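Local coordinates for protein gamma-resorcylate decarboxylase (Polaromonas, PDB 4QRO) that probably catalyses the manganese-dependent, non-oxidative decarboxylation of gamma-resorcylate (2,6-dihydroxybenzoate) to resorcinol, at residues A[14-22]-A[57-65]; A[30-38]-A[286-294]. All blocks are in the same frame, centred on the assembly; numbering follows the deposited sequence. Where two conformers were deposited one is given.

How the contacts relate
From the N terminus the segments come in the order 14-22, 30-38, 57-65 and 286-294. Contact 1 joins the first to the third and closes a loop of 34 intervening residues. Contact 2 joins the second to the fourth and spans 247 residues, so the two loops cross. Contact 1 ties the turns after strand 4-11 to the loop that leaves strand 52-59. Contact 2 ties helix 29-37 to the metal-binding loop after strand 282-283. Their centres are about 13 Å apart, and they touch: Ser-20 of contact 1 packs on Leu-36 and Phe-290 of contact 2. Both lie near the manganese and the bound inhibitor.

Contact 1: residues A[14-22]-A[57-65]; sequences EETLMDSAG and LSLNAPAVQ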
ATOM      1  N   GLU A  14     -22.304 -24.241  -0.809  1.00 44.75           N
ATOM      2  CA  GLU A  14     -22.276 -24.717   0.593  1.00 47.33           C
ATOM      3  C   GLU A  14     -20.864 -25.193   0.952  1.00 30.45           C
ATOM      4  O   GLU A  14     -20.372 -24.973   2.046  1.00 41.61           O
ATOM      5  CB  GLU A  14     -23.321 -25.821   0.842  1.00 51.40           C
ATOM      6  CG  GLU A  14     -24.751 -25.296   1.054  1.00 44.69           C
ATOM      7  CD  GLU A  14     -24.931 -24.474   2.343  1.00 40.03           C
ATOM      8  OE1 GLU A  14     -24.044 -24.509   3.225  1.00 62.20           O
ATOM      9  OE2 GLU A  14     -25.977 -23.790   2.486  1.00 53.44           O
ATOM     10  N   GLU A  15     -20.208 -25.807  -0.024  1.00 40.43           N
ATOM     11  CA  GLU A  15     -18.837 -26.274   0.111  1.00 34.96           C
ATOM     12  C   GLU A  15     -17.848 -25.158   0.477  1.00 44.53           C
ATOM     13  O   GLU A  15     -16.939 -25.399   1.256  1.00 49.12           O
ATOM     14  CB  GLU A  15     -18.429 -26.940  -1.194  1.00 42.05           C
ATOM     15  CG  GLU A  15     -17.094 -27.655  -1.126  1.00 49.72           C
ATOM     16  CD  GLU A  15     -16.792 -28.446  -2.385  1.00 59.70           C
ATOM     17  OE1 GLU A  15     -15.814 -29.215  -2.351  1.00 40.87           O
ATOM     18  OE2 GLU A  15     -17.515 -28.303  -3.403  1.00 43.50           O
ATOM     19  N   THR A  16     -18.023 -23.947  -0.074  1.00 35.77           N
ATOM     20  CA  THR A  16     -17.035 -22.865   0.139  1.00 43.22           C
ATOM     21  C   THR A  16     -17.535 -21.778   1.064  1.00 32.32           C
ATOM     22  O   THR A  16     -16.792 -20.858   1.403  1.00 36.19           O
ATOM     23  CB  THR A  16     -16.651 -22.163  -1.187  1.00 36.37           C
ATOM     24  OG1 THR A  16     -17.800 -21.480  -1.722  1.00 35.54           O
ATOM     25  CG2 THR A  16     -16.113 -23.161  -2.190  1.00 45.83           C
ATOM     26  N   LEU A  17     -18.793 -21.881   1.476  1.00 31.77           N
ATOM     27  CA  LEU A  17     -19.453 -20.826   2.244  1.00 32.40           C
ATOM     28  C   LEU A  17     -18.713 -20.374   3.487  1.00 40.65           C
ATOM     29  O   LEU A  17     -18.570 -19.162   3.753  1.00 36.15           O
ATOM     30  CB  LEU A  17     -20.853 -21.299   2.625  1.00 42.90           C
ATOM     31  CG  LEU A  17     -21.741 -20.347   3.413  1.00 34.81           C
ATOM     32  CD1 LEU A  17     -22.054 -19.090   2.607  1.00 40.45           C
ATOM     33  CD2 LEU A  17     -23.026 -21.068   3.854  1.00 33.63           C
ATOM     34  N   MET A  18     -18.238 -21.341   4.263  1.00 39.99           N
ATOM     35  CA  MET A  18     -17.646 -21.025   5.563  1.00 42.31           C
ATOM     36  C   MET A  18     -16.327 -20.255   5.432  1.00 34.98           C
ATOM     37  O   MET A  18     -15.868 -19.641   6.398  1.00 37.91           O
ATOM     38  CB  MET A  18     -17.517 -22.299   6.432  1.00 41.18           C
ATOM     39  CG  MET A  18     -18.874 -22.936   6.753  1.00 49.36           C
ATOM     40  SD  MET A  18     -20.175 -21.739   7.207  1.00 52.94           S
ATOM     41  CE  MET A  18     -19.493 -21.257   8.807  1.00 44.07           C
ATOM     42  N   ASP A  19     -15.738 -20.222   4.236  1.00 31.97           N
ATOM     43  CA  ASP A  19     -14.555 -19.377   4.029  1.00 38.02           C
ATOM     44  C   ASP A  19     -14.808 -17.889   4.282  1.00 49.79           C
ATOM     45  O   ASP A  19     -13.885 -17.164   4.654  1.00 39.35           O
ATOM     46  CB  ASP A  19     -14.021 -19.572   2.625  1.00 36.68           C
ATOM     47  CG  ASP A  19     -13.180 -20.803   2.502  1.00 45.05           C
ATOM     48  OD1 ASP A  19     -13.189 -21.640   3.428  1.00 50.58           O
ATOM     49  OD2 ASP A  19     -12.503 -20.925   1.472  1.00 46.85           O
ATOM     50  N   SER A  20     -16.054 -17.448   4.095  1.00 41.11           N
ATOM     51  CA  SER A  20     -16.425 -16.037   4.270  1.00 38.45           C
ATOM     52  C   SER A  20     -16.862 -15.665   5.693  1.00 37.17           C
ATOM     53  O   SER A  20     -16.994 -14.482   5.997  1.00 35.92           O
ATOM     54  CB  SER A  20     -17.516 -15.629   3.258  1.00 36.15           C
ATOM     55  OG  SER A  20     -17.075 -15.837   1.917  1.00 34.12           O
ATOM     56  N   ALA A  21     -17.153 -16.680   6.508  0.50 42.79           N
ATOM     57  CA  ALA A  21     -17.417 -16.483   7.926  0.50 58.14           C
ATOM     58  C   ALA A  21     -16.109 -16.096   8.582  0.50 40.90           C
ATOM     59  O   ALA A  21     -15.075 -16.731   8.363  0.50 47.61           O
ATOM     60  CB  ALA A  21     -17.982 -17.744   8.562  0.50 40.90           C
ATOM     61  N   GLY A  22     -16.165 -15.034   9.372  0.50 36.09           N
ATOM     62  CA  GLY A  22     -14.967 -14.413   9.887  0.50 46.62           C
ATOM     63  C   GLY A  22     -14.827 -13.005   9.347  0.50 45.97           C
ATOM     64  O   GLY A  22     -14.259 -12.145  10.017  0.50 47.24           O
ATOM     65  N   LEU A  57     -19.777 -13.142 -12.364  1.00 30.21           N
ATOM     66  CA  LEU A  57     -19.835 -13.743 -11.045  1.00 36.56           C
ATOM     67  C   LEU A  57     -18.557 -14.503 -10.732  1.00 36.41           C
ATOM     68  O   LEU A  57     -17.935 -15.073 -11.619  1.00 32.09           O
ATOM     69  CB  LEU A  57     -21.039 -14.698 -10.968  1.00 32.65           C
ATOM     70  CG  LEU A  57     -22.447 -14.108 -11.099  1.00 30.17           C
ATOM     71  CD1 LEU A  57     -23.457 -15.243 -11.159  1.00 39.91           C
ATOM     72  CD2 LEU A  57     -22.763 -13.150  -9.955  1.00 33.72           C
ATOM     73  N   SER A  58     -18.166 -14.508  -9.464  1.00 31.56           N
ATOM     74  CA  SER A  58     -17.013 -15.300  -9.020  1.00 34.67           C
ATOM     75  C   SER A  58     -17.236 -15.887  -7.636  1.00 33.04           C
ATOM     76  O   SER A  58     -17.860 -15.268  -6.762  1.00 34.21           O
ATOM     77  CB  SER A  58     -15.713 -14.440  -8.990  1.00 33.37           C
ATOM     78  OG  SER A  58     -15.843 -13.359  -8.059  1.00 34.06           O
ATOM     79  N   LEU A  59     -16.630 -17.052  -7.432  1.00 31.37           N
ATOM     80  CA  LEU A  59     -16.628 -17.749  -6.167  1.00 30.77           C
ATOM     81  C   LEU A  59     -15.925 -16.897  -5.106  1.00 35.75           C
ATOM     82  O   LEU A  59     -15.085 -16.039  -5.413  1.00 38.76           O
ATOM     83  CB  LEU A  59     -15.901 -19.094  -6.353  1.00 34.23           C
ATOM     84  CG  LEU A  59     -15.972 -20.203  -5.299  1.00 31.88           C
ATOM     85  CD1 LEU A  59     -17.409 -20.623  -5.109  1.00 34.33           C
ATOM     86  CD2 LEU A  59     -15.115 -21.387  -5.715  1.00 30.45           C
ATOM     87  N   ASN A  60     -16.297 -17.129  -3.858  1.00 34.86           N
ATOM     88  CA  ASN A  60     -15.783 -16.367  -2.726  1.00 27.99           C
ATOM     89  C   ASN A  60     -14.335 -16.775  -2.367  1.00 34.83           C
ATOM     90  O   ASN A  60     -13.734 -17.586  -3.064  1.00 40.35           O
ATOM     91  CB  ASN A  60     -16.742 -16.460  -1.534  1.00 32.64           C
ATOM     92  CG  ASN A  60     -16.852 -17.847  -0.961  1.00 37.26           C
ATOM     93  OD1 ASN A  60     -16.881 -18.843  -1.694  1.00 34.21           O
ATOM     94  ND2 ASN A  60     -16.989 -17.918   0.361  1.00 34.30           N
ATOM     95  N   ALA A  61     -13.767 -16.154  -1.336  1.00 38.71           N
ATOM     96  CA  ALA A  61     -12.319 -16.243  -1.064  1.00 39.52           C
ATOM     97  C   ALA A  61     -12.076 -16.858   0.311  1.00 35.53           C
ATOM     98  O   ALA A  61     -12.921 -16.722   1.189  1.00 36.98           O
ATOM     99  CB  ALA A  61     -11.703 -14.858  -1.121  1.00 41.20           C
ATOM    100  N   PRO A  62     -10.936 -17.555   0.506  1.00 34.51           N
ATOM    101  CA  PRO A  62      -9.932 -17.950  -0.503  1.00 38.89           C
ATOM    102  C   PRO A  62     -10.394 -19.123  -1.360  1.00 30.75           C
ATOM    103  O   PRO A  62      -9.822 -19.387  -2.433  1.00 34.03           O
ATOM    104  CB  PRO A  62      -8.709 -18.330   0.336  1.00 39.47           C
ATOM    105  CG  PRO A  62      -9.196 -18.548   1.727  1.00 43.57           C
ATOM    106  CD  PRO A  62     -10.547 -17.931   1.877  1.00 41.73           C
ATOM    107  N   ALA A  63     -11.392 -19.855  -0.872  1.00 34.88           N
ATOM    108  CA  ALA A  63     -11.966 -21.008  -1.603  1.00 37.33           C
ATOM    109  C   ALA A  63     -10.886 -21.952  -2.150  1.00 32.35           C
ATOM    110  O   ALA A  63     -10.144 -22.567  -1.368  1.00 34.07           O
ATOM    111  CB  ALA A  63     -12.921 -20.529  -2.696  1.00 36.78           C
ATOM    112  N   VAL A  64     -10.734 -22.036  -3.467  1.00 33.58           N
ATOM    113  CA  VAL A  64      -9.860 -23.050  -4.066  1.00 35.75           C
ATOM    114  C   VAL A  64      -8.396 -22.832  -3.707  1.00 35.94           C
ATOM    115  O   VAL A  64      -7.640 -23.792  -3.589  1.00 33.87           O
ATOM    116  CB  VAL A  64     -10.073 -23.151  -5.594  1.00 37.25           C
ATOM    117  CG1 VAL A  64      -9.104 -24.129  -6.236  1.00 35.32           C
ATOM    118  CG2 VAL A  64     -11.513 -23.570  -5.883  1.00 40.83           C
ATOM    119  N   GLN A  65      -8.011 -21.583  -3.465  1.00 32.81           N
ATOM    120  CA  GLN A  65      -6.625 -21.261  -3.143  1.00 32.22           C
ATOM    121  C   GLN A  65      -6.140 -21.756  -1.778  1.00 40.32           C
ATOM    122  O   GLN A  65      -4.914 -21.717  -1.487  1.00 34.52           O
ATOM    123  CB  GLN A  65      -6.406 -19.760  -3.245  1.00 30.81           C
ATOM    124  CG  GLN A  65      -6.234 -19.284  -4.679  1.00 31.97           C
ATOM    125  CD  GLN A  65      -7.468 -19.428  -5.535  1.00 34.08           C
ATOM    126  OE1 GLN A  65      -8.422 -18.710  -5.345  1.00 32.14           O
ATOM    127  NE2 GLN A  65      -7.441 -20.357  -6.515  1.00 33.27           N
TER
HETATM  128  O   HOH W   1     -11.478 -23.269   1.011  1.00 44.30           O
HETATM  129  O   HOH W   2     -14.892 -14.695   0.922  1.00 39.79           O
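Asn-60 slides past Thr-16 in the opposite direction, and both ends of its amide are used. Its OD1 accepts a hydrogen bond from Thr-16 OG1 at 2.8 Å. Its ND2 gives two bonds, one to Thr-16 O at 3.1 Å and one to Ser-20 OG at 2.6 Å. The bond to Ser-20 is nearly straight (172° at the hydrogen), and both acceptors lie close to the amide plane. Three bonds thus fix the turn of the amide about its own axis. The first torsion, 66°, sets CG between the backbone N and the carbonyl carbon and presents the group to the 14-22 segment. Thr-16 O takes ND2 well above its carbonyl plane, while Asp-19 N reaches it from the opposite face.

Asp-19 crosses Pro-62 obliquely, with OD2 3.6 Å from Pro-62 CD. The same OD2 accepts a weak bond from Ala-63 N at 2.8 Å. A water donates to both Asp-19 OD2 and Ala-63 O, so the carboxylate is tied, by a weak direct bond and a water, to the turn after the cis peptide before Pro-62. A second water links Ser-20 OG to Ala-61 N. On the apolar side Thr-16 and Leu-59 meet tip to tip, and Thr-16 CG2 lies 4.2 Å from Ala-63 CB.

The join pins a loop at the end of a barrel strand close to the active site: the side chain of Ala-61 is about 5 Å from the bound 2-nitroresorcinol. Thr-16 OG1 is also bonded to Thr-13 N. Leu-59 packs on Phe-11 of strand 4-11 and on Ala-80 of helix 70-90. Leu-17 and Ser-20 rest against helix 29-37, at Trp-29 and Leu-36.

Contact 2: residues A[30-38]-A[286-294]; sequences PELRSRLLD and TDWPFENID. With MN (manganese (II) ion), chain K; 38L (2-nitrobenzene-1,3-diol), chain M; ACT (acetate ion), chain L.
The metal-binding loop after strand 282-283, at the last barrel strand in the amidohydrolase fold, receives Arg-35 of helix 29-37 against Trp-288, Pro-289 and Asn-292. The Arg-35 chain is extended from CG to NE and crosses Trp-288 at about a right angle. Arg-35 CD makes a CH-pi contact, 3.9 Å from the centroid of the six-membered ring of Trp-288. Beyond CD the guanidinium is offset past the ring's CZ3-CH2 rim, the planes 23° apart, so that CZ3 sits over the centre of the guanidinium face. Arg-35 NH1 bonds to Pro-289 O at 3.0 Å, nearly in the guanidinium plane. Arg-35 NH2 bonds to Asn-292 OD1 at 2.9 Å, from a tilted approach. Within the helix Arg-35 NE forms a salt bridge with Glu-31 OE2 at 2.8 Å, which helps fix the group's rotation. A methionine at Arg-35 would probably leave Pro-289 O and Asn-292 OD1 without their donors and Glu-31 without this positive mate.

With CG anti to the backbone N (chi1 176°), Trp-288 reaches across the Arg-35 chain. A water accepts from Trp-288 NE1 and lies within hydrogen-bonding distance of Arg-35 O. Leu-36 CD2 meets Pro-289 CG at 3.6 Å, and Leu-32 CD2 lies against Phe-290 CE1 at 3.9 Å.

These contacts back the active site. Asp-287 OD1 binds manganese at 2.2 Å, beside Glu-8, His-10 and His-164. Phe-290 lays one face over the inhibitor ring, CE2 3.5 Å from its CAC. Trp-236 of the second subunit makes a cation-pi contact with Arg-35. Behind the loop, Trp-288 packs on Leu-46 of helix 42-49 and Met-55 of strand 52-59. Leu-36 also rests on Leu-17 of helix 14-17.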
ATOM      1  N   PRO A  30     -26.076 -14.203   9.197  1.00 32.52           N
ATOM      2  CA  PRO A  30     -27.274 -14.651   8.461  1.00 39.85           C
ATOM      3  C   PRO A  30     -27.517 -13.843   7.190  1.00 35.26           C
ATOM      4  O   PRO A  30     -27.832 -14.413   6.149  1.00 34.81           O
ATOM      5  CB  PRO A  30     -28.392 -14.472   9.490  1.00 38.54           C
ATOM      6  CG  PRO A  30     -27.681 -14.670  10.806  1.00 35.21           C
ATOM      7  CD  PRO A  30     -26.387 -13.926  10.608  1.00 45.56           C
ATOM      8  N   GLU A  31     -27.334 -12.526   7.246  1.00 33.95           N
ATOM      9  CA  GLU A  31     -27.475 -11.703   6.031  1.00 34.15           C
ATOM     10  C   GLU A  31     -26.429 -12.034   4.982  1.00 36.80           C
ATOM     11  O   GLU A  31     -26.782 -12.237   3.808  1.00 37.60           O
ATOM     12  CB  GLU A  31     -27.394 -10.198   6.344  1.00 33.97           C
ATOM     13  CG  GLU A  31     -27.306  -9.303   5.105  1.00 36.39           C
ATOM     14  CD  GLU A  31     -28.630  -9.154   4.356  1.00 63.47           C
ATOM     15  OE1 GLU A  31     -29.626  -9.666   4.854  1.00 39.17           O
ATOM     16  OE2 GLU A  31     -28.691  -8.529   3.267  1.00 43.90           O
ATOM     17  N   LEU A  32     -25.146 -12.027   5.377  1.00 31.20           N
ATOM     18  CA  LEU A  32     -24.075 -12.288   4.431  1.00 32.49           C
ATOM     19  C   LEU A  32     -24.229 -13.648   3.754  1.00 35.29           C
ATOM     20  O   LEU A  32     -24.061 -13.760   2.548  1.00 37.12           O
ATOM     21  CB  LEU A  32     -22.687 -12.213   5.111  1.00 40.48           C
ATOM     22  CG  LEU A  32     -21.502 -12.484   4.180  1.00 39.88           C
ATOM     23  CD1 LEU A  32     -21.554 -11.541   2.992  1.00 42.32           C
ATOM     24  CD2 LEU A  32     -20.157 -12.384   4.904  1.00 44.23           C
ATOM     25  N   ARG A  33     -24.494 -14.672   4.558  1.00 36.55           N
ATOM     26  CA  ARG A  33     -24.798 -16.029   4.088  0.50 40.61           C
ATOM     27  C   ARG A  33     -25.865 -16.018   2.984  1.00 28.84           C
ATOM     28  O   ARG A  33     -25.705 -16.634   1.898  1.00 33.71           O
ATOM     29  CB  ARG A  33     -25.287 -16.849   5.303  0.50 62.63           C
ATOM     30  CG  ARG A  33     -25.765 -18.271   5.048  0.50103.81           C
ATOM     31  CD  ARG A  33     -25.887 -19.046   6.362  0.50 57.54           C
ATOM     32  NE  ARG A  33     -26.872 -18.469   7.277  0.50 32.24           N
ATOM     33  CZ  ARG A  33     -27.064 -18.866   8.532  0.50 41.44           C
ATOM     34  NH1 ARG A  33     -26.326 -19.838   9.068  0.50 34.19           N
ATOM     35  NH2 ARG A  33     -27.994 -18.275   9.262  0.50 40.09           N
ATOM     36  N   SER A  34     -26.975 -15.357   3.291  1.00 34.46           N
ATOM     37  CA  SER A  34     -28.133 -15.275   2.381  1.00 39.17           C
ATOM     38  C   SER A  34     -27.761 -14.577   1.079  1.00 37.11           C
ATOM     39  O   SER A  34     -28.185 -15.012   0.005  1.00 35.24           O
ATOM     40  CB  SER A  34     -29.298 -14.541   3.045  1.00 32.14           C
ATOM     41  OG  SER A  34     -28.970 -13.198   3.285  1.00 51.17           O
ATOM     42  N   ARG A  35     -26.937 -13.516   1.160  1.00 30.39           N
ATOM     43  CA  ARG A  35     -26.463 -12.832  -0.061  1.00 29.13           C
ATOM     44  C   ARG A  35     -25.538 -13.716  -0.860  1.00 30.85           C
ATOM     45  O   ARG A  35     -25.635 -13.749  -2.105  1.00 35.34           O
ATOM     46  CB  ARG A  35     -25.703 -11.552   0.269  1.00 33.88           C
ATOM     47  CG  ARG A  35     -26.506 -10.473   0.952  1.00 27.70           C
ATOM     48  CD  ARG A  35     -25.600  -9.285   1.334  1.00 32.04           C
ATOM     49  NE  ARG A  35     -26.320  -8.153   1.862  1.00 34.32           N
ATOM     50  CZ  ARG A  35     -25.803  -6.950   2.088  1.00 41.21           C
ATOM     51  NH1 ARG A  35     -24.517  -6.689   1.858  1.00 36.89           N
ATOM     52  NH2 ARG A  35     -26.596  -5.995   2.525  1.00 31.93           N
ATOM     53  N   LEU A  36     -24.644 -14.435  -0.170  1.00 28.04           N
ATOM     54  CA  LEU A  36     -23.644 -15.269  -0.842  1.00 29.59           C
ATOM     55  C   LEU A  36     -24.319 -16.401  -1.602  1.00 31.48           C
ATOM     56  O   LEU A  36     -23.901 -16.728  -2.691  1.00 34.12           O
ATOM     57  CB  LEU A  36     -22.586 -15.836   0.125  1.00 30.50           C
ATOM     58  CG  LEU A  36     -21.468 -14.854   0.490  1.00 33.19           C
ATOM     59  CD1 LEU A  36     -20.709 -15.297   1.737  1.00 36.67           C
ATOM     60  CD2 LEU A  36     -20.504 -14.639  -0.696  1.00 31.65           C
ATOM     61  N   LEU A  37     -25.395 -16.959  -1.029  1.00 32.85           N
ATOM     62  CA  LEU A  37     -26.039 -18.124  -1.595  1.00 36.88           C
ATOM     63  C   LEU A  37     -27.040 -17.765  -2.673  1.00 33.34           C
ATOM     64  O   LEU A  37     -27.432 -18.622  -3.448  1.00 42.14           O
ATOM     65  CB  LEU A  37     -26.718 -18.963  -0.502  1.00 33.61           C
ATOM     66  CG  LEU A  37     -25.786 -19.682   0.458  1.00 33.19           C
ATOM     67  CD1 LEU A  37     -26.606 -20.330   1.590  1.00 43.04           C
ATOM     68  CD2 LEU A  37     -24.911 -20.697  -0.259  1.00 39.38           C
ATOM     69  N   ASP A  38     -27.449 -16.504  -2.742  1.00 29.65           N
ATOM     70  CA  ASP A  38     -28.486 -16.106  -3.687  1.00 33.01           C
ATOM     71  C   ASP A  38     -27.872 -15.544  -4.952  1.00 41.00           C
ATOM     72  O   ASP A  38     -27.138 -14.582  -4.906  1.00 38.76           O
ATOM     73  CB  ASP A  38     -29.456 -15.092  -3.077  1.00 32.12           C
ATOM     74  CG  ASP A  38     -30.222 -14.340  -4.141  1.00 38.28           C
ATOM     75  OD1 ASP A  38     -31.008 -14.964  -4.884  1.00 40.31           O
ATOM     76  OD2 ASP A  38     -29.969 -13.141  -4.285  1.00 43.03           O
ATOM     77  N   THR A 286     -18.528  -3.683  -7.591  1.00 29.84           N
ATOM     78  CA  THR A 286     -19.122  -3.400  -6.308  1.00 28.60           C
ATOM     79  C   THR A 286     -18.463  -4.138  -5.134  1.00 30.86           C
ATOM     80  O   THR A 286     -18.314  -3.548  -4.062  1.00 29.99           O
ATOM     81  CB  THR A 286     -20.638  -3.729  -6.313  1.00 34.69           C
ATOM     82  OG1 THR A 286     -20.809  -5.141  -6.385  1.00 38.42           O
ATOM     83  CG2 THR A 286     -21.347  -3.094  -7.484  1.00 36.28           C
ATOM     84  N   ASP A 287     -18.052  -5.408  -5.334  1.00 27.66           N
ATOM     85  CA  ASP A 287     -17.660  -6.319  -4.244  1.00 40.07           C
ATOM     86  C   ASP A 287     -18.865  -6.856  -3.444  1.00 26.71           C
ATOM     87  O   ASP A 287     -18.709  -7.318  -2.329  1.00 30.04           O
ATOM     88  CB  ASP A 287     -16.657  -5.672  -3.299  1.00 35.51           C
ATOM     89  CG  ASP A 287     -15.631  -6.661  -2.751  1.00 53.03           C
ATOM     90  OD1 ASP A 287     -15.707  -7.898  -3.026  1.00 34.85           O
ATOM     91  OD2 ASP A 287     -14.727  -6.173  -2.039  1.00 63.31           O
ATOM     92  N   TRP A 288     -20.044  -6.788  -4.029  1.00 26.17           N
ATOM     93  CA  TRP A 288     -21.201  -7.466  -3.475  1.00 31.59           C
ATOM     94  C   TRP A 288     -20.793  -8.911  -3.275  1.00 28.14           C
ATOM     95  O   TRP A 288     -20.151  -9.487  -4.160  1.00 32.97           O
ATOM     96  CB  TRP A 288     -22.397  -7.346  -4.405  1.00 34.64           C
ATOM     97  CG  TRP A 288     -23.631  -8.089  -3.972  1.00 29.05           C
ATOM     98  CD1 TRP A 288     -24.047  -9.325  -4.446  1.00 39.39           C
ATOM     99  CD2 TRP A 288     -24.628  -7.668  -3.037  1.00 35.13           C
ATOM    100  NE1 TRP A 288     -25.224  -9.678  -3.858  1.00 34.51           N
ATOM    101  CE2 TRP A 288     -25.611  -8.694  -2.981  1.00 42.54           C
ATOM    102  CE3 TRP A 288     -24.779  -6.550  -2.211  1.00 31.58           C
ATOM    103  CZ2 TRP A 288     -26.758  -8.603  -2.165  1.00 30.48           C
ATOM    104  CZ3 TRP A 288     -25.937  -6.459  -1.387  1.00 30.33           C
ATOM    105  CH2 TRP A 288     -26.893  -7.491  -1.371  1.00 33.13           C
ATOM    106  N   PRO A 289     -21.143  -9.495  -2.116  1.00 27.75           N
ATOM    107  CA  PRO A 289     -22.026  -8.997  -1.057  1.00 30.85           C
ATOM    108  C   PRO A 289     -21.340  -8.419   0.166  1.00 31.71           C
ATOM    109  O   PRO A 289     -22.006  -8.136   1.186  1.00 31.01           O
ATOM    110  CB  PRO A 289     -22.821 -10.243  -0.683  1.00 36.62           C
ATOM    111  CG  PRO A 289     -21.809 -11.318  -0.809  1.00 37.17           C
ATOM    112  CD  PRO A 289     -20.947 -10.952  -1.987  1.00 33.00           C
ATOM    113  N   PHE A 290     -20.039  -8.191   0.053  1.00 32.38           N
ATOM    114  CA  PHE A 290     -19.246  -7.670   1.167  1.00 32.49           C
ATOM    115  C   PHE A 290     -19.391  -6.156   1.245  1.00 31.05           C
ATOM    116  O   PHE A 290     -19.131  -5.546   2.313  1.00 37.75           O
ATOM    117  CB  PHE A 290     -17.775  -8.109   1.018  1.00 31.06           C
ATOM    118  CG  PHE A 290     -17.606  -9.601   0.955  1.00 27.95           C
ATOM    119  CD1 PHE A 290     -17.700 -10.361   2.092  1.00 33.18           C
ATOM    120  CD2 PHE A 290     -17.400 -10.251  -0.267  1.00 36.76           C
ATOM    121  CE1 PHE A 290     -17.593 -11.739   2.032  1.00 30.88           C
ATOM    122  CE2 PHE A 290     -17.279 -11.637  -0.334  1.00 38.99           C
ATOM    123  CZ  PHE A 290     -17.361 -12.370   0.821  1.00 35.46           C
ATOM    124  N   GLU A 291     -19.757  -5.566   0.104  1.00 29.91           N
ATOM    125  CA  GLU A 291     -20.240  -4.196   0.006  1.00 29.63           C
ATOM    126  C   GLU A 291     -21.636  -4.192  -0.587  1.00 33.60           C
ATOM    127  O   GLU A 291     -21.983  -5.082  -1.393  1.00 36.07           O
ATOM    128  CB  GLU A 291     -19.375  -3.373  -0.943  1.00 33.61           C
ATOM    129  CG  GLU A 291     -17.916  -3.355  -0.619  1.00 29.69           C
ATOM    130  CD  GLU A 291     -17.619  -2.573   0.625  1.00 39.22           C
ATOM    131  OE1 GLU A 291     -18.505  -1.805   1.082  1.00 32.63           O
ATOM    132  OE2 GLU A 291     -16.509  -2.766   1.145  1.00 35.64           O
ATOM    133  N   ASN A 292     -22.421  -3.186  -0.219  1.00 30.64           N
ATOM    134  CA  ASN A 292     -23.762  -2.986  -0.787  1.00 30.10           C
ATOM    135  C   ASN A 292     -23.733  -2.499  -2.221  1.00 32.99           C
ATOM    136  O   ASN A 292     -22.944  -1.608  -2.572  1.00 32.21           O
ATOM    137  CB  ASN A 292     -24.575  -1.964   0.014  1.00 35.46           C
ATOM    138  CG  ASN A 292     -25.281  -2.560   1.221  1.00 31.20           C
ATOM    139  OD1 ASN A 292     -25.019  -3.703   1.634  1.00 31.11           O
ATOM    140  ND2 ASN A 292     -26.211  -1.798   1.774  1.00 34.56           N
ATOM    141  N   ILE A 293     -24.592  -3.092  -3.050  1.00 33.72           N
ATOM    142  CA  ILE A 293     -24.836  -2.615  -4.393  1.00 30.84           C
ATOM    143  C   ILE A 293     -25.270  -1.144  -4.389  1.00 38.20           C
ATOM    144  O   ILE A 293     -24.759  -0.358  -5.191  1.00 35.89           O
ATOM    145  CB  ILE A 293     -25.861  -3.505  -5.139  1.00 32.83           C
ATOM    146  CG1 ILE A 293     -25.230  -4.859  -5.485  1.00 33.62           C
ATOM    147  CG2 ILE A 293     -26.346  -2.821  -6.422  1.00 29.88           C
ATOM    148  CD1 ILE A 293     -26.238  -5.960  -5.748  1.00 44.94           C
ATOM    149  N   ASP A 294     -26.169  -0.736  -3.489  1.00 32.07           N
ATOM    150  CA  ASP A 294     -26.638   0.664  -3.521  1.00 38.89           C
ATOM    151  C   ASP A 294     -25.527   1.669  -3.168  1.00 36.35           C
ATOM    152  O   ASP A 294     -25.436   2.738  -3.793  1.00 35.96           O
ATOM    153  CB  ASP A 294     -27.935   0.902  -2.706  1.00 37.96           C
ATOM    154  CG  ASP A 294     -27.785   0.652  -1.200  1.00 42.13           C
ATOM    155  OD1 ASP A 294     -26.746   0.144  -0.738  1.00 35.55           O
ATOM    156  OD2 ASP A 294     -28.757   0.958  -0.470  1.00 41.63           O
TER
HETATM  157 MN    MN K 403     -14.007  -9.202  -3.307  1.00 31.28          MN
HETATM  158  OAK 38L M 405     -12.695  -8.105  -1.700  1.00 37.00           O
HETATM  159  NAG 38L M 405     -12.966  -7.805  -0.570  1.00 94.55           N
HETATM  160  OAJ 38L M 405     -12.496  -6.764  -0.113  1.00 44.18           O
HETATM  161  CAA 38L M 405     -13.814  -8.648   0.190  1.00 44.34           C
HETATM  162  CAF 38L M 405     -14.076  -8.287   1.509  1.00 41.16           C
HETATM  163  OAH 38L M 405     -14.190  -6.969   1.837  1.00 37.35           O
HETATM  164  CAE 38L M 405     -14.225  -9.265   2.493  1.00 36.99           C
HETATM  165  CAD 38L M 405     -14.167 -10.613   2.157  1.00 43.66           C
HETATM  166  CAC 38L M 405     -14.078 -10.983   0.818  1.00 41.87           C
HETATM  167  CAB 38L M 405     -13.946 -10.006  -0.168  1.00 35.83           C
HETATM  168  OAI 38L M 405     -13.928 -10.389  -1.481  1.00 35.72           O
HETATM  169  C   ACT L 404     -28.284  -3.030  -1.373  1.00 44.70           C
HETATM  170  O   ACT L 404     -27.163  -3.111  -1.889  1.00 35.47           O
HETATM  171  OXT ACT L 404     -29.063  -2.119  -1.722  1.00 44.72           O
HETATM  172  CH3 ACT L 404     -28.682  -4.042  -0.331  1.00 38.92           C
HETATM  173  O   HOH W   3     -27.182 -11.914  -3.439  1.00 35.29           O